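PDB 3QYH: Co-type Nitrile Hydratase beta subunit from Pseudomonas putida, which pairs with a second protein chain to form a cobalt-dependent enzyme that probably hydrates nitriles to the corresponding amides. Local coordinates for residues P38-A42 with N43-N47; D49-R52 with H53-R57; E77-L80 with V81-G84; V105-P108 with A109-D112. All coordinates share one frame; numbering follows the deposited sequence.

In the fold
The four contacts are local turns of one N-terminal helical region, taken in chain order. Interaction 2, along helix 48-56, is the most buried and lies nearest the cobalt; its chemistry mixes backbone bonds with a histidine-carboxylate pair and an arginine turned to the other chain. Interactions 1 and 3 both close helices with Schellman motifs, the first rich in asparagine amides, the second in charged groups nearer solvent. Both meet interaction 2, through the Phe46-Phe51 packing and through two salt bridges respectively. Interaction 4, farthest from the chain centre, opens a helix with mainly apolar side chains and touches only interaction 1 of the other three.

Interaction 1 (P38-A42 with N43-N47); sequences PALLA and NGNFN
Leu40 O and Leu41 O accept the backbone NH groups of Asn45 and Gly44 as the chain turns back at the end of helix 28-43, where Gly44 closes a Schellman motif with a positive phi of 75°. Asn45 N reaches back to Leu40 O at 3.2 Å. Inside that loop Gly44 N donates to Leu41 O at 2.8 Å, coming from above the carbonyl plane. Asn43 N still makes a helical bond to Ala39 O.

The amide of Asn43 works on both ends. Its ND2 bonds Asn45 OD1 at 3.1 Å, with an N-H...O angle of 159°; the acceptor lies in the Asn43 amide plane, the donor tilted from the Asn45 carbonyl plane. ND2 also bonds the backbone of the partner protein's chain. Its OD1 accepts from Val105 N, and one water lies within hydrogen-bonding distance of Asn43 OD1 (3.0 Å) and Ala39 O. Without the amide, as with an alanine here, Asn45 OD1 and Val105 N would probably lose these partners, leaving the turn less firmly joined to the loop that carries Val105.

Phe46 has its CG between backbone N and carbonyl carbon (chi1 49°), which turns the ring back toward Leu40 and Leu41. Leu40 CB, 3.9 Å from CZ, and Leu41 CD2, 3.7 Å from CE1, approach the ring obliquely, the Leu41 side chain crossing that of Phe46 at about a right angle. A second water donates to Leu41 O and, at 2.7 Å, to Phe46 O.

Interaction 2 (D49-R52 with H53-R57); sequences DEFR and HSIER
This is a contact between successive turns of helix 48-56, a largely buried helix beside the cobalt site, in which Phe51 and Arg52 meet Ile55 and Glu56 four residues on. The backbone evidence is a ladder of i to i+4 bonds: His53 N to Asp49 O, Ser54 N to Glu50 O, Ile55 N to Phe51 O, and Glu56 N to Arg52 O at 3.1 Å.

On the apolar side, Ile55 CD1 comes obliquely to the Phe51 ring, 3.7 Å from CE1, while Trp72 meets that ring edge-to-face. On another side, Glu56 CG lies 3.3 Å from Arg52 O and its chain runs on extended, its carboxylate meeting His53. There His53 ND1 donates to Glu56 OE1 at 2.9 Å, nearly straight at 174° and in the ring plane, on the anti side of the carboxylate and somewhat out of its plane. The same OE1 also bonds His147 ND1, so two histidines grip one oxygen. Arg57 CG sits 3.8 Å above one face of the His53 ring, offset toward its rim, and a water that donates to Glu50 O is held by Arg57 NH2 at 2.8 Å.

Arg52 runs extended from CG to NE, and within this stretch its NH1 makes a long salt bridge of 4.0 Å to Asp49 OD2. Its stronger partners are on the other chain: an acidic side chain for NH1, and for NE and NH2 a modified side chain, consistent with the oxidised cysteine ligands of nitrile hydratases. With the cobalt about 5 Å from its side chain, Arg52 is typical of the nitrile hydratase metal site.

Interaction 3 (E77-L80 with V81-G84); sequences ENLL and VEKG
The last turn of helix 68-82 runs out through Glu82 N to Asn78 O at 2.9 Å and Lys83 N to Leu79 O, and Gly84, with a phi of 81°, leaves the helix in a Schellman motif. Gly84 N is bonded to Val81 O at 3.0 Å. Any CB at that position would press against the carbonyl oxygen of Lys83, so the backbone angles themselves account for the glycine there.

Among the side chains, Leu79 is the one that both later residues lean on. Its CG lies anti to the backbone N (chi1 -176°), which brings the CD1 branch to Glu82 and Lys83. Glu82 crosses it at about a right angle, placing OE1 3.4 Å from Leu79 CD1. Lys83 instead lies alongside, pointing the same way, with its CG 4.0 Å from Leu79 CD1 and 3.1 Å from Leu79 O, a tight fit against the carbonyl. Bends at the second and third torsions of Lys83 then carry its ammonium group off the leucine. On another side of the helix, Val81 CG2 rests 3.5 Å from Glu77 O.

The charged ends finish outside this turn. Glu82 OE1 makes a salt bridge with Arg57 and Lys83 NZ one with Glu50, so the two straddle the Leu79 contact and tie this helix end to helix 48-56. Leu79 itself packs on Glu50 and Ser54 of that helix and on Phe46, Val81 meets Val91 of helix 88-93, and Leu80 touches Asn45 and the loop residues Val85 and Leu86.

Interaction 4 (V105-P108 with A109-D112); sequences VLTP and AIVD
Ile110 lies back over Val105 and Thr107, its CD1 methyl 3.3 Å from Val105 O and its CG1 3.7 Å from Thr107 OG1. The motif is a beta turn, Thr107 to Ile110, leading into helix 111-117. Its closing bond runs from Ile110 N to Thr107 O at 3.0 Å, with the donor 47° above the carbonyl plane and so off a lone pair. Val111 N adds weak bonds to Thr107 O and Pro108 O.

With chi1 at 70°, Ile110 sets CG1 between its own N and carbonyl carbon, and this directs the chain back across Thr107. The Leu106 side chain fits obliquely against Val111, its CG 4.1 Å from Val111 CG2, while Leu106 also packs on Ala39 and Ala42 of helix 28-43 and on an apolar side chain of the partner chain. The CG1-CD1 branch of Ile110 is absent from an alanine, and its loss would probably open a gap beside Val105 O and leave Thr107 OG1 less covered. Past the turn, one water bridges Pro108 O and Asp112 N: it donates to Pro108 O at 2.8 Å and accepts from Asp112 N at 2.9 Å.

Interaction 1 (P38-A42 with N43-N47)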
ATOM      1  N   PRO B  38       4.359 -12.655   6.193  1.00 16.39           N
ATOM      2  CA  PRO B  38       5.548 -13.094   5.441  1.00 17.58           C
ATOM      3  C   PRO B  38       5.820 -14.577   5.665  1.00 18.93           C
ATOM      4  O   PRO B  38       6.308 -15.276   4.759  1.00 18.06           O
ATOM      5  CB  PRO B  38       6.694 -12.273   6.055  1.00 13.93           C
ATOM      6  CG  PRO B  38       6.046 -11.240   6.895  1.00 17.28           C
ATOM      7  CD  PRO B  38       4.682 -11.658   7.232  1.00 16.37           C
ATOM      8  N   ALA B  39       5.526 -15.070   6.862  1.00 14.31           N
ATOM      9  CA  ALA B  39       5.775 -16.491   7.129  1.00 14.90           C
ATOM     10  C   ALA B  39       4.899 -17.380   6.224  1.00 18.00           C
ATOM     11  O   ALA B  39       5.370 -18.354   5.636  1.00 17.81           O
ATOM     12  CB  ALA B  39       5.560 -16.813   8.616  1.00 14.22           C
ATOM     13  N   LEU B  40       3.632 -17.021   6.080  1.00 12.64           N
ATOM     14  CA  LEU B  40       2.712 -17.837   5.310  1.00 15.52           C
ATOM     15  C   LEU B  40       2.922 -17.655   3.813  1.00 14.23           C
ATOM     16  O   LEU B  40       2.782 -18.606   3.055  1.00 16.09           O
ATOM     17  CB  LEU B  40       1.258 -17.545   5.708  1.00 13.89           C
ATOM     18  CG  LEU B  40       0.927 -17.875   7.162  1.00 15.41           C
ATOM     19  CD1 LEU B  40      -0.466 -17.346   7.557  1.00 14.92           C
ATOM     20  CD2 LEU B  40       1.035 -19.391   7.428  1.00 14.29           C
ATOM     21  N   LEU B  41       3.236 -16.440   3.381  1.00 14.67           N
ATOM     22  CA  LEU B  41       3.584 -16.222   1.980  1.00 15.57           C
ATOM     23  C   LEU B  41       4.846 -17.030   1.629  1.00 14.91           C
ATOM     24  O   LEU B  41       4.924 -17.599   0.551  1.00 18.59           O
ATOM     25  CB  LEU B  41       3.819 -14.735   1.674  1.00 13.91           C
ATOM     26  CG  LEU B  41       2.586 -13.814   1.635  1.00 15.18           C
ATOM     27  CD1 LEU B  41       3.022 -12.326   1.569  1.00 13.42           C
ATOM     28  CD2 LEU B  41       1.675 -14.185   0.465  1.00 18.52           C
ATOM     29  N   ALA B  42       5.826 -17.060   2.528  1.00 17.51           N
ATOM     30  CA  ALA B  42       7.082 -17.775   2.259  1.00 17.03           C
ATOM     31  C   ALA B  42       6.794 -19.267   2.033  1.00 18.01           C
ATOM     32  O   ALA B  42       7.409 -19.901   1.185  1.00 20.85           O
ATOM     33  CB  ALA B  42       8.085 -17.580   3.379  1.00 14.90           C
ATOM     34  N   ASN B  43       5.859 -19.822   2.799  1.00 11.68           N
ATOM     35  CA  ASN B  43       5.439 -21.207   2.607  1.00 18.92           C
ATOM     36  C   ASN B  43       4.814 -21.446   1.235  1.00 19.68           C
ATOM     37  O   ASN B  43       4.730 -22.572   0.776  1.00 15.76           O
ATOM     38  CB  ASN B  43       4.384 -21.613   3.648  1.00 17.28           C
ATOM     39  CG  ASN B  43       4.942 -21.738   5.051  1.00 17.17           C
ATOM     40  OD1 ASN B  43       6.142 -21.862   5.245  1.00 16.97           O
ATOM     41  ND2 ASN B  43       4.055 -21.697   6.042  1.00 12.68           N
ATOM     42  N   GLY B  44       4.345 -20.383   0.591  1.00 15.87           N
ATOM     43  CA  GLY B  44       3.530 -20.553  -0.604  1.00 18.22           C
ATOM     44  C   GLY B  44       2.109 -21.023  -0.278  1.00 20.50           C
ATOM     45  O   GLY B  44       1.441 -21.655  -1.093  1.00 19.46           O
ATOM     46  N   ASN B  45       1.623 -20.733   0.922  1.00 16.93           N
ATOM     47  CA  ASN B  45       0.271 -21.160   1.270  1.00 17.15           C
ATOM     48  C   ASN B  45      -0.816 -20.431   0.464  1.00 24.43           C
ATOM     49  O   ASN B  45      -1.916 -20.954   0.280  1.00 18.82           O
ATOM     50  CB  ASN B  45      -0.010 -20.970   2.758  1.00 17.76           C
ATOM     51  CG  ASN B  45       0.881 -21.816   3.650  1.00 19.97           C
ATOM     52  OD1 ASN B  45       1.303 -21.346   4.699  1.00 16.68           O
ATOM     53  ND2 ASN B  45       1.127 -23.086   3.265  1.00 16.45           N
ATOM     54  N   PHE B  46      -0.522 -19.209   0.028  1.00 17.93           N
ATOM     55  CA  PHE B  46      -1.408 -18.452  -0.847  1.00 15.65           C
ATOM     56  C   PHE B  46      -0.547 -17.353  -1.430  1.00 20.89           C
ATOM     57  O   PHE B  46       0.566 -17.143  -0.954  1.00 18.40           O
ATOM     58  CB  PHE B  46      -2.611 -17.882  -0.076  1.00 17.06           C
ATOM     59  CG  PHE B  46      -2.239 -17.147   1.203  1.00 16.17           C
ATOM     60  CD1 PHE B  46      -1.710 -15.877   1.159  1.00 13.91           C
ATOM     61  CD2 PHE B  46      -2.402 -17.749   2.435  1.00 16.97           C
ATOM     62  CE1 PHE B  46      -1.356 -15.199   2.342  1.00 16.97           C
ATOM     63  CE2 PHE B  46      -2.057 -17.098   3.617  1.00 17.04           C
ATOM     64  CZ  PHE B  46      -1.542 -15.809   3.574  1.00 15.44           C
ATOM     65  N   ASN B  47      -1.017 -16.693  -2.487  1.00 17.85           N
ATOM     66  CA  ASN B  47      -0.289 -15.542  -3.018  1.00 15.95           C
ATOM     67  C   ASN B  47      -0.947 -14.242  -2.569  1.00 16.35           C
ATOM     68  O   ASN B  47      -1.999 -14.267  -1.941  1.00 12.72           O
ATOM     69  CB  ASN B  47      -0.102 -15.632  -4.542  1.00 16.54           C
ATOM     70  CG  ASN B  47      -1.412 -15.519  -5.319  1.00 21.19           C
ATOM     71  OD1 ASN B  47      -2.288 -14.726  -4.972  1.00 14.50           O
ATOM     72  ND2 ASN B  47      -1.540 -16.302  -6.392  1.00 19.55           N
TER
HETATM   73  O   HOH W   1       6.983 -19.977   7.378  1.00 17.37           O
HETATM   74  O   HOH W   2       3.160 -17.159  -1.793  1.00 23.71           O

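Interaction 2 (D49-R52 with H53-R57)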
ATOM      1  N   ASP B  49      -2.333 -11.796  -4.208  1.00 12.75           N
ATOM      2  CA  ASP B  49      -3.597 -11.457  -4.861  1.00 13.59           C
ATOM      3  C   ASP B  49      -4.751 -12.192  -4.189  1.00 12.53           C
ATOM      4  O   ASP B  49      -5.821 -11.613  -3.968  1.00 10.83           O
ATOM      5  CB  ASP B  49      -3.545 -11.751  -6.368  1.00 16.20           C
ATOM      6  CG  ASP B  49      -2.351 -11.073  -7.052  1.00 23.89           C
ATOM      7  OD1 ASP B  49      -1.438 -11.794  -7.499  1.00 30.75           O
ATOM      8  OD2 ASP B  49      -2.317  -9.824  -7.113  1.00 21.47           O
ATOM      9  N   GLU B  50      -4.536 -13.464  -3.856  1.00 13.74           N
ATOM     10  CA  GLU B  50      -5.549 -14.222  -3.145  1.00 13.64           C
ATOM     11  C   GLU B  50      -5.785 -13.586  -1.780  1.00 13.09           C
ATOM     12  O   GLU B  50      -6.913 -13.554  -1.278  1.00 13.33           O
ATOM     13  CB  GLU B  50      -5.099 -15.668  -2.951  1.00 13.96           C
ATOM     14  CG  GLU B  50      -4.975 -16.439  -4.249  1.00 15.15           C
ATOM     15  CD  GLU B  50      -4.400 -17.840  -4.061  1.00 22.55           C
ATOM     16  OE1 GLU B  50      -3.354 -17.972  -3.422  1.00 19.27           O
ATOM     17  OE2 GLU B  50      -4.996 -18.809  -4.584  1.00 23.65           O
ATOM     18  N   PHE B  51      -4.702 -13.127  -1.170  1.00 11.15           N
ATOM     19  CA  PHE B  51      -4.772 -12.519   0.163  1.00 13.34           C
ATOM     20  C   PHE B  51      -5.665 -11.291   0.088  1.00 11.30           C
ATOM     21  O   PHE B  51      -6.618 -11.147   0.876  1.00 11.14           O
ATOM     22  CB  PHE B  51      -3.355 -12.169   0.668  1.00 11.29           C
ATOM     23  CG  PHE B  51      -3.332 -11.384   1.949  1.00 11.82           C
ATOM     24  CD1 PHE B  51      -3.284  -9.994   1.922  1.00 13.88           C
ATOM     25  CD2 PHE B  51      -3.347 -12.029   3.171  1.00 12.28           C
ATOM     26  CE1 PHE B  51      -3.261  -9.262   3.113  1.00 16.18           C
ATOM     27  CE2 PHE B  51      -3.337 -11.306   4.361  1.00 13.66           C
ATOM     28  CZ  PHE B  51      -3.282  -9.928   4.336  1.00 12.67           C
ATOM     29  N   ARG B  52      -5.396 -10.414  -0.874  1.00 13.40           N
ATOM     30  CA  ARG B  52      -6.226  -9.205  -1.013  1.00 11.73           C
ATOM     31  C   ARG B  52      -7.690  -9.556  -1.225  1.00 14.10           C
ATOM     32  O   ARG B  52      -8.573  -8.941  -0.633  1.00 13.07           O
ATOM     33  CB  ARG B  52      -5.757  -8.330  -2.172  1.00 11.71           C
ATOM     34  CG  ARG B  52      -4.370  -7.716  -1.976  1.00 13.11           C
ATOM     35  CD  ARG B  52      -4.177  -6.528  -2.919  1.00 10.47           C
ATOM     36  NE  ARG B  52      -2.902  -5.850  -2.671  1.00 11.52           N
ATOM     37  CZ  ARG B  52      -1.778  -6.152  -3.309  1.00 19.49           C
ATOM     38  NH1 ARG B  52      -1.775  -7.104  -4.239  1.00 11.93           N
ATOM     39  NH2 ARG B  52      -0.663  -5.504  -3.023  1.00 15.50           N
ATOM     40  N   HIS B  53      -7.960 -10.540  -2.086  1.00 14.28           N
ATOM     41  CA  HIS B  53      -9.344 -10.843  -2.429  1.00 13.32           C
ATOM     42  C   HIS B  53     -10.089 -11.524  -1.278  1.00 13.75           C
ATOM     43  O   HIS B  53     -11.312 -11.453  -1.188  1.00 13.99           O
ATOM     44  CB  HIS B  53      -9.419 -11.697  -3.705  1.00 11.27           C
ATOM     45  CG  HIS B  53     -10.816 -11.875  -4.216  1.00 14.68           C
ATOM     46  ND1 HIS B  53     -11.672 -10.813  -4.432  1.00 15.23           N
ATOM     47  CD2 HIS B  53     -11.506 -12.994  -4.555  1.00 13.66           C
ATOM     48  CE1 HIS B  53     -12.831 -11.271  -4.873  1.00 14.50           C
ATOM     49  NE2 HIS B  53     -12.753 -12.587  -4.965  1.00 14.77           N
ATOM     50  N   SER B  54      -9.349 -12.206  -0.416  1.00 12.12           N
ATOM     51  CA  SER B  54      -9.923 -12.780   0.789  1.00 11.79           C
ATOM     52  C   SER B  54     -10.470 -11.686   1.696  1.00 13.40           C
ATOM     53  O   SER B  54     -11.563 -11.812   2.233  1.00 14.87           O
ATOM     54  CB  SER B  54      -8.881 -13.635   1.531  1.00 14.69           C
ATOM     55  OG  SER B  54      -9.415 -14.089   2.757  1.00 15.07           O
ATOM     56  N   ILE B  55      -9.715 -10.599   1.844  1.00 12.37           N
ATOM     57  CA  ILE B  55     -10.172  -9.446   2.627  1.00 13.38           C
ATOM     58  C   ILE B  55     -11.402  -8.828   1.970  1.00 16.11           C
ATOM     59  O   ILE B  55     -12.375  -8.486   2.656  1.00 11.43           O
ATOM     60  CB  ILE B  55      -9.058  -8.396   2.763  1.00 12.16           C
ATOM     61  CG1 ILE B  55      -7.966  -8.911   3.708  1.00 13.55           C
ATOM     62  CG2 ILE B  55      -9.609  -7.060   3.294  1.00 13.53           C
ATOM     63  CD1 ILE B  55      -6.705  -8.019   3.741  1.00 14.14           C
ATOM     64  N   GLU B  56     -11.365  -8.712   0.639  1.00 10.46           N
ATOM     65  CA  GLU B  56     -12.478  -8.138  -0.133  1.00 12.92           C
ATOM     66  C   GLU B  56     -13.794  -8.899   0.096  1.00 16.77           C
ATOM     67  O   GLU B  56     -14.895  -8.328   0.010  1.00 12.69           O
ATOM     68  CB  GLU B  56     -12.121  -8.118  -1.629  1.00 14.07           C
ATOM     69  CG  GLU B  56     -11.017  -7.087  -1.943  1.00 12.30           C
ATOM     70  CD  GLU B  56     -10.426  -7.216  -3.342  1.00 17.15           C
ATOM     71  OE1 GLU B  56     -10.919  -8.040  -4.143  1.00 14.74           O
ATOM     72  OE2 GLU B  56      -9.452  -6.478  -3.634  1.00 16.75           O
ATOM     73  N   ARG B  57     -13.668 -10.185   0.396  1.00 12.07           N
ATOM     74  CA  ARG B  57     -14.819 -11.065   0.534  1.00 15.95           C
ATOM     75  C   ARG B  57     -15.363 -11.169   1.954  1.00 19.64           C
ATOM     76  O   ARG B  57     -16.305 -11.916   2.202  1.00 20.40           O
ATOM     77  CB  ARG B  57     -14.469 -12.466   0.010  1.00 16.12           C
ATOM     78  CG  ARG B  57     -14.317 -12.496  -1.510  1.00 15.42           C
ATOM     79  CD  ARG B  57     -14.070 -13.929  -2.026  1.00 15.66           C
ATOM     80  NE  ARG B  57     -12.744 -14.464  -1.676  1.00 16.15           N
ATOM     81  CZ  ARG B  57     -12.539 -15.525  -0.890  1.00 21.90           C
ATOM     82  NH1 ARG B  57     -13.572 -16.192  -0.332  1.00 18.51           N
ATOM     83  NH2 ARG B  57     -11.304 -15.942  -0.672  1.00 12.01           N
TER
HETATM   84  O   HOH W   3      -9.281 -14.859  -2.229  1.00 15.05           O

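Interaction 3 (E77-L80 with V81-G84)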
ATOM      1  N   GLU B  77      -7.540 -17.134   9.037  1.00 16.44           N
ATOM      2  CA  GLU B  77      -8.524 -18.091   9.548  1.00 18.04           C
ATOM      3  C   GLU B  77      -9.405 -18.707   8.468  1.00 21.24           C
ATOM      4  O   GLU B  77      -9.985 -19.765   8.678  1.00 24.40           O
ATOM      5  CB  GLU B  77      -9.404 -17.451  10.617  1.00 13.72           C
ATOM      6  CG  GLU B  77      -8.668 -17.138  11.933  1.00 19.87           C
ATOM      7  CD  GLU B  77      -9.572 -16.435  12.933  1.00 26.40           C
ATOM      8  OE1 GLU B  77     -10.545 -15.801  12.488  1.00 27.72           O
ATOM      9  OE2 GLU B  77      -9.322 -16.514  14.152  1.00 29.01           O
ATOM     10  N   ASN B  78      -9.506 -18.041   7.325  1.00 15.84           N
ATOM     11  CA  ASN B  78     -10.446 -18.442   6.296  1.00 15.60           C
ATOM     12  C   ASN B  78      -9.783 -18.896   5.012  1.00 18.48           C
ATOM     13  O   ASN B  78     -10.094 -19.977   4.508  1.00 18.44           O
ATOM     14  CB  ASN B  78     -11.454 -17.328   6.034  1.00 16.95           C
ATOM     15  CG  ASN B  78     -12.448 -17.185   7.170  1.00 22.36           C
ATOM     16  OD1 ASN B  78     -13.412 -17.939   7.259  1.00 24.21           O
ATOM     17  ND2 ASN B  78     -12.203 -16.237   8.064  1.00 19.57           N
ATOM     18  N   LEU B  79      -8.857 -18.098   4.488  1.00 12.60           N
ATOM     19  CA  LEU B  79      -8.162 -18.469   3.254  1.00 13.46           C
ATOM     20  C   LEU B  79      -7.339 -19.767   3.456  1.00 20.67           C
ATOM     21  O   LEU B  79      -7.227 -20.604   2.547  1.00 16.56           O
ATOM     22  CB  LEU B  79      -7.285 -17.316   2.754  1.00 13.53           C
ATOM     23  CG  LEU B  79      -6.564 -17.500   1.430  1.00 16.99           C
ATOM     24  CD1 LEU B  79      -7.588 -17.810   0.345  1.00 16.79           C
ATOM     25  CD2 LEU B  79      -5.792 -16.214   1.073  1.00 14.20           C
ATOM     26  N   LEU B  80      -6.792 -19.959   4.650  1.00 14.45           N
ATOM     27  CA  LEU B  80      -6.007 -21.175   4.874  1.00 19.59           C
ATOM     28  C   LEU B  80      -6.920 -22.400   4.838  1.00 19.86           C
ATOM     29  O   LEU B  80      -6.491 -23.500   4.507  1.00 17.86           O
ATOM     30  CB  LEU B  80      -5.237 -21.128   6.195  1.00 15.32           C
ATOM     31  CG  LEU B  80      -3.977 -20.231   6.192  1.00 18.31           C
ATOM     32  CD1 LEU B  80      -3.312 -20.237   7.552  1.00 17.68           C
ATOM     33  CD2 LEU B  80      -2.994 -20.705   5.133  1.00 18.93           C
ATOM     34  N   VAL B  81      -8.179 -22.211   5.212  1.00 19.81           N
ATOM     35  CA  VAL B  81      -9.126 -23.304   5.136  1.00 18.52           C
ATOM     36  C   VAL B  81      -9.527 -23.539   3.684  1.00 22.48           C
ATOM     37  O   VAL B  81      -9.545 -24.681   3.221  1.00 18.45           O
ATOM     38  CB  VAL B  81     -10.336 -23.075   6.041  1.00 20.51           C
ATOM     39  CG1 VAL B  81     -11.383 -24.150   5.798  1.00 24.62           C
ATOM     40  CG2 VAL B  81      -9.894 -23.095   7.496  1.00 19.86           C
ATOM     41  N   GLU B  82      -9.792 -22.464   2.953  1.00 22.13           N
ATOM     42  CA  GLU B  82     -10.142 -22.576   1.535  1.00 21.73           C
ATOM     43  C   GLU B  82      -9.037 -23.244   0.729  1.00 23.34           C
ATOM     44  O   GLU B  82      -9.315 -23.970  -0.234  1.00 22.21           O
ATOM     45  CB  GLU B  82     -10.452 -21.202   0.928  1.00 21.18           C
ATOM     46  CG  GLU B  82     -11.712 -20.554   1.487  1.00 20.04           C
ATOM     47  CD  GLU B  82     -11.826 -19.065   1.128  1.00 31.01           C
ATOM     48  OE1 GLU B  82     -10.900 -18.518   0.489  1.00 30.41           O
ATOM     49  OE2 GLU B  82     -12.845 -18.447   1.500  1.00 32.53           O
ATOM     50  N   LYS B  83      -7.790 -23.003   1.110  1.00 20.75           N
ATOM     51  CA  LYS B  83      -6.655 -23.540   0.356  1.00 21.24           C
ATOM     52  C   LYS B  83      -6.345 -24.975   0.794  1.00 22.64           C
ATOM     53  O   LYS B  83      -5.475 -25.613   0.244  1.00 25.58           O
ATOM     54  CB  LYS B  83      -5.403 -22.682   0.533  1.00 23.42           C
ATOM     55  CG  LYS B  83      -5.513 -21.243   0.042  1.00 22.62           C
ATOM     56  CD  LYS B  83      -5.687 -21.149  -1.470  1.00 26.14           C
ATOM     57  CE  LYS B  83      -4.383 -21.306  -2.196  1.00 24.73           C
ATOM     58  NZ  LYS B  83      -4.604 -21.302  -3.667  1.00 24.03           N
ATOM     59  N   GLY B  84      -7.034 -25.465   1.812  1.00 19.77           N
ATOM     60  CA  GLY B  84      -6.804 -26.822   2.275  1.00 23.74           C
ATOM     61  C   GLY B  84      -5.598 -26.980   3.185  1.00 27.65           C
ATOM     62  O   GLY B  84      -5.176 -28.092   3.482  1.00 25.34           O
TER

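Interaction 4 (V105-P108 with A109-D112)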
ATOM      1  N   VAL B 105       8.973 -22.449   6.132  1.00 19.92           N
ATOM      2  CA  VAL B 105       9.927 -21.989   5.138  1.00 17.08           C
ATOM      3  C   VAL B 105      10.654 -20.748   5.630  1.00 17.60           C
ATOM      4  O   VAL B 105      11.838 -20.584   5.380  1.00 16.24           O
ATOM      5  CB  VAL B 105       9.229 -21.723   3.788  1.00 18.67           C
ATOM      6  CG1 VAL B 105      10.188 -21.080   2.804  1.00 19.37           C
ATOM      7  CG2 VAL B 105       8.692 -23.028   3.239  1.00 20.38           C
ATOM      8  N   LEU B 106       9.949 -19.867   6.338  1.00 15.86           N
ATOM      9  CA  LEU B 106      10.610 -18.666   6.851  1.00 17.00           C
ATOM     10  C   LEU B 106      11.347 -18.990   8.148  1.00 16.76           C
ATOM     11  O   LEU B 106      10.731 -19.083   9.205  1.00 16.81           O
ATOM     12  CB  LEU B 106       9.611 -17.540   7.081  1.00 14.84           C
ATOM     13  CG  LEU B 106      10.227 -16.196   7.453  1.00 22.86           C
ATOM     14  CD1 LEU B 106      10.915 -15.551   6.245  1.00 18.65           C
ATOM     15  CD2 LEU B 106       9.170 -15.271   8.034  1.00 19.24           C
ATOM     16  N   THR B 107      12.665 -19.161   8.056  1.00 16.95           N
ATOM     17  CA  THR B 107      13.483 -19.476   9.221  1.00 16.84           C
ATOM     18  C   THR B 107      14.355 -18.280   9.593  1.00 14.60           C
ATOM     19  O   THR B 107      14.603 -17.404   8.756  1.00 20.18           O
ATOM     20  CB  THR B 107      14.410 -20.658   8.907  1.00 22.01           C
ATOM     21  OG1 THR B 107      15.243 -20.305   7.794  1.00 17.34           O
ATOM     22  CG2 THR B 107      13.588 -21.900   8.555  1.00 22.86           C
ATOM     23  N   PRO B 108      14.859 -18.250  10.833  1.00 16.22           N
ATOM     24  CA  PRO B 108      15.647 -17.095  11.275  1.00 16.62           C
ATOM     25  C   PRO B 108      16.819 -16.744  10.343  1.00 20.82           C
ATOM     26  O   PRO B 108      17.056 -15.567  10.117  1.00 22.20           O
ATOM     27  CB  PRO B 108      16.157 -17.527  12.648  1.00 21.19           C
ATOM     28  CG  PRO B 108      15.097 -18.457  13.145  1.00 22.01           C
ATOM     29  CD  PRO B 108      14.644 -19.223  11.920  1.00 16.55           C
ATOM     30  N   ALA B 109      17.509 -17.745   9.803  1.00 15.63           N
ATOM     31  CA  ALA B 109      18.635 -17.520   8.907  1.00 21.23           C
ATOM     32  C   ALA B 109      18.308 -16.738   7.633  1.00 25.34           C
ATOM     33  O   ALA B 109      19.170 -16.034   7.106  1.00 23.52           O
ATOM     34  CB  ALA B 109      19.294 -18.842   8.548  1.00 26.26           C
ATOM     35  N   ILE B 110      17.090 -16.864   7.122  1.00 18.56           N
ATOM     36  CA  ILE B 110      16.761 -16.186   5.876  1.00 19.44           C
ATOM     37  C   ILE B 110      15.872 -14.932   5.997  1.00 18.08           C
ATOM     38  O   ILE B 110      15.591 -14.281   4.984  1.00 20.26           O
ATOM     39  CB  ILE B 110      16.143 -17.148   4.862  1.00 25.49           C
ATOM     40  CG1 ILE B 110      14.738 -17.565   5.298  1.00 22.12           C
ATOM     41  CG2 ILE B 110      17.016 -18.382   4.696  1.00 26.09           C
ATOM     42  CD1 ILE B 110      14.039 -18.401   4.236  1.00 28.27           C
ATOM     43  N   VAL B 111      15.422 -14.605   7.206  1.00 16.05           N
ATOM     44  CA  VAL B 111      14.507 -13.467   7.383  1.00 15.44           C
ATOM     45  C   VAL B 111      15.077 -12.188   6.732  1.00 19.36           C
ATOM     46  O   VAL B 111      14.443 -11.572   5.883  1.00 13.63           O
ATOM     47  CB  VAL B 111      14.162 -13.207   8.868  1.00 18.61           C
ATOM     48  CG1 VAL B 111      13.428 -11.835   9.036  1.00 15.69           C
ATOM     49  CG2 VAL B 111      13.279 -14.335   9.425  1.00 16.17           C
ATOM     50  N   ASP B 112      16.279 -11.800   7.116  1.00 18.13           N
ATOM     51  CA  ASP B 112      16.828 -10.552   6.597  1.00 17.28           C
ATOM     52  C   ASP B 112      16.931 -10.521   5.076  1.00 17.25           C
ATOM     53  O   ASP B 112      16.532  -9.540   4.451  1.00 17.24           O
ATOM     54  CB  ASP B 112      18.184 -10.232   7.207  1.00 24.16           C
ATOM     55  CG  ASP B 112      18.748  -8.912   6.677  1.00 39.67           C
ATOM     56  OD1 ASP B 112      18.122  -7.861   6.939  1.00 45.10           O
ATOM     57  OD2 ASP B 112      19.796  -8.930   5.986  1.00 53.58           O
TER
HETATM   58  O   HOH W   4      17.979 -13.201   9.049  1.00 20.49           O